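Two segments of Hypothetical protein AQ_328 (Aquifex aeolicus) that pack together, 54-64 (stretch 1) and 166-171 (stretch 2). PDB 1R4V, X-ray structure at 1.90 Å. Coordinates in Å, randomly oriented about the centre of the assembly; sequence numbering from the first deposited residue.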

# COMPACT_ATOMS: atom_id res chain seq x y z
N ASN A 54 3.19 -1.62 7.55
CA ASN A 54 4.53 -2.14 7.33
C ASN A 54 4.52 -3.09 6.13
O ASN A 54 5.48 -3.10 5.37
CB ASN A 54 5.11 -2.83 8.55
CG ASN A 54 5.54 -1.84 9.63
OD1 ASN A 54 5.76 -0.66 9.37
ND2 ASN A 54 5.68 -2.35 10.86
N SER A 55 3.45 -3.85 5.95
CA SER A 55 3.30 -4.76 4.83
C SER A 55 3.11 -3.97 3.52
O SER A 55 3.68 -4.33 2.48
CB SER A 55 2.16 -5.74 5.09
OG SER A 55 1.97 -6.59 3.97
N VAL A 56 2.31 -2.91 3.56
CA VAL A 56 2.12 -2.04 2.40
C VAL A 56 3.46 -1.43 1.98
O VAL A 56 3.83 -1.44 0.80
CB VAL A 56 1.03 -0.96 2.69
CG1 VAL A 56 1.02 0.10 1.60
CG2 VAL A 56 -0.34 -1.61 2.81
N LYS A 57 4.23 -0.93 2.95
CA LYS A 57 5.52 -0.33 2.69
C LYS A 57 6.49 -1.33 2.11
O LYS A 57 7.24 -0.99 1.19
CB LYS A 57 6.07 0.24 4.00
CG LYS A 57 7.45 0.91 3.96
CD LYS A 57 7.86 1.35 5.40
CE LYS A 57 9.20 2.06 5.38
NZ LYS A 57 9.57 2.69 6.69
N ALA A 58 6.54 -2.54 2.66
CA ALA A 58 7.35 -3.64 2.09
C ALA A 58 7.03 -3.97 0.62
O ALA A 58 7.91 -4.03 -0.24
CB ALA A 58 7.24 -4.88 2.96
N ALA A 59 5.74 -4.15 0.34
CA ALA A 59 5.23 -4.43 -0.98
C ALA A 59 5.58 -3.30 -1.96
O ALA A 59 6.01 -3.57 -3.09
CB ALA A 59 3.73 -4.64 -0.94
N PHE A 60 5.45 -2.05 -1.51
CA PHE A 60 5.76 -0.86 -2.31
C PHE A 60 7.22 -0.93 -2.72
O PHE A 60 7.55 -0.69 -3.89
CB PHE A 60 5.47 0.42 -1.50
CG PHE A 60 5.14 1.64 -2.32
CD1 PHE A 60 4.32 2.62 -1.77
CD2 PHE A 60 5.61 1.83 -3.61
CE1 PHE A 60 4.00 3.75 -2.48
CE2 PHE A 60 5.29 2.97 -4.32
CZ PHE A 60 4.48 3.93 -3.77
N GLY A 61 8.11 -1.26 -1.79
CA GLY A 61 9.53 -1.41 -2.09
C GLY A 61 9.78 -2.49 -3.15
O GLY A 61 10.63 -2.31 -4.02
N LYS A 62 9.06 -3.60 -3.06
CA LYS A 62 9.13 -4.71 -4.03
C LYS A 62 8.70 -4.32 -5.44
O LYS A 62 9.15 -4.91 -6.43
CB LYS A 62 8.34 -5.92 -3.55
CG LYS A 62 9.06 -6.62 -2.44
CD LYS A 62 8.38 -7.92 -2.03
CE LYS A 62 9.20 -9.13 -2.45
NZ LYS A 62 8.61 -10.42 -2.00
N LEU A 63 7.88 -3.28 -5.56
CA LEU A 63 7.52 -2.79 -6.88
C LEU A 63 8.70 -2.20 -7.65
O LEU A 63 8.63 -2.07 -8.87
CB LEU A 63 6.40 -1.76 -6.81
CG LEU A 63 5.08 -2.26 -6.21
CD1 LEU A 63 4.08 -1.13 -6.08
CD2 LEU A 63 4.49 -3.42 -6.98
N PHE A 64 9.77 -1.86 -6.95
CA PHE A 64 10.99 -1.35 -7.58
C PHE A 64 11.94 -2.45 -8.08
O PHE A 64 12.99 -2.16 -8.66
CB PHE A 64 11.66 -0.33 -6.65
CG PHE A 64 10.92 0.96 -6.57
CD1 PHE A 64 9.78 1.09 -5.76
CD2 PHE A 64 11.31 2.06 -7.34
CE1 PHE A 64 9.07 2.27 -5.71
CE2 PHE A 64 10.58 3.23 -7.28
CZ PHE A 64 9.48 3.35 -6.47
N ILE A 166 1.93 -13.89 3.14
CA ILE A 166 1.39 -14.34 1.86
C ILE A 166 1.40 -13.24 0.81
O ILE A 166 1.53 -13.54 -0.36
CB ILE A 166 0.03 -15.06 1.96
CG1 ILE A 166 -1.07 -14.14 2.43
CG2 ILE A 166 0.17 -16.29 2.87
CD1 ILE A 166 -2.41 -14.86 2.55
N VAL A 167 1.28 -11.99 1.23
CA VAL A 167 1.42 -10.87 0.32
C VAL A 167 2.84 -10.81 -0.24
O VAL A 167 3.03 -10.65 -1.44
CB VAL A 167 1.05 -9.55 1.00
CG1 VAL A 167 1.60 -8.35 0.25
CG2 VAL A 167 -0.46 -9.48 1.14
N ASP A 168 3.83 -10.95 0.63
CA ASP A 168 5.23 -10.96 0.22
C ASP A 168 5.51 -11.96 -0.92
O ASP A 168 6.33 -11.67 -1.79
CB ASP A 168 6.13 -11.16 1.45
CG ASP A 168 7.58 -11.45 1.09
OD1 ASP A 168 8.30 -10.50 0.71
OD2 ASP A 168 8.06 -12.60 1.16
N LYS A 169 4.82 -13.10 -0.95
CA LYS A 169 4.93 -14.12 -1.99
C LYS A 169 4.20 -13.88 -3.33
O LYS A 169 4.28 -14.71 -4.24
CB LYS A 169 4.50 -15.46 -1.40
CG LYS A 169 5.36 -15.93 -0.25
CD LYS A 169 6.69 -16.43 -0.77
CE LYS A 169 7.70 -16.79 0.32
NZ LYS A 169 8.89 -17.46 -0.30
N VAL A 170 3.49 -12.77 -3.48
CA VAL A 170 2.96 -12.35 -4.78
C VAL A 170 3.60 -11.05 -5.26
O VAL A 170 3.24 -10.56 -6.32
CB VAL A 170 1.41 -12.22 -4.79
CG1 VAL A 170 0.79 -13.59 -4.51
CG2 VAL A 170 0.93 -11.16 -3.82
N PHE A 171 4.53 -10.49 -4.51
CA PHE A 171 5.28 -9.32 -4.95
C PHE A 171 6.74 -9.67 -5.14
O PHE A 171 7.22 -10.69 -4.60
CB PHE A 171 5.16 -8.16 -3.96
CG PHE A 171 3.86 -7.44 -4.07
CD1 PHE A 171 2.78 -7.79 -3.29
CD2 PHE A 171 3.72 -6.41 -4.98
CE1 PHE A 171 1.57 -7.13 -3.42
CE2 PHE A 171 2.52 -5.75 -5.10
CZ PHE A 171 1.44 -6.11 -4.33
OXT PHE A 171 7.42 -8.89 -5.85
O HOH W 1 7.03 -6.70 -7.19
O HOH W 2 9.95 -7.99 -6.31

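The ammonium group of Lys-62 bonds to three oxygens of the other stretch at once, close to the C-terminus of the chain. Its NZ donates to the backbone carbonyl of Asp-168 (NZ to O, 2.6 Å), to the carboxylate of the same residue (NZ to OD1, 2.7 Å) and to the terminal residue (NZ to O of Phe-171, 3.0 Å). The Asp-168 OD1 contact is also a salt bridge. The other terminal oxygen lies farther off, with Lys-62 NZ to Phe-171 OXT at 4.3 Å, so its attraction is electrostatic at longer range.

Side-chain torsions show how the lysine reaches this site. Its CA-to-CB bond points toward stretch 2, chi1 is m and chi2 and chi4 are t, but chi3 sits between wells at 110°. Asp-168 projects its CA-to-CB bond sideways, yet its carboxylate end comes nearer and meets the ammonium. On the way, the aliphatic part of the lysine passes Phe-171, with Lys-62 CD 3.8 Å from Phe-171 CB.

The backbones approach most closely at the same place. Stretch 1 is largely helical, the helix entering from earlier in the chain, with i to i+4 bonds such as Lys-62 N to Ala-58 O at 3.1 Å. In stretch 2 the helix runs through Asp-168, and the chain then turns, Val-170 N bonding to Val-167 O at 3.0 Å. The closest CA atoms across the contact, those of Lys-62 and Phe-171, are 6.1 Å apart; no hydrogen bond joins backbone to backbone across it.

Beside the polar cluster, the Phe-171 ring packs against apolar groups of stretch 1. Ala-59 CB lies 4.0 Å from the centroid of the Phe-171 ring and 10° off its normal, a CH-pi contact over one face. Leu-63 instead approaches the ring edge, near its plane, with CD2 3.6 Å from Phe-171 CE2. Ala-59 also touches Val-167, CB to CG1 at 4.4 Å, and Ser-55 extends the contact along the helix, its OG 4.1 Å from Val-167 CG1. That last pair is van der Waals contact; the hydroxyl is hydrogen-bonded elsewhere in the structure.

Two waters lie between the terminal carboxylate and the backbone carbonyl of Lys-62. Water 1 lies 2.6 Å from Phe-171 OXT and, through a weak bond, 2.9 Å from Lys-62 O; water 2 lies 2.7 Å from Phe-171 OXT and 3.2 Å from Lys-62 O. Altogether 345 Å² is buried, with Phe-171 and Lys-62 the largest contributors.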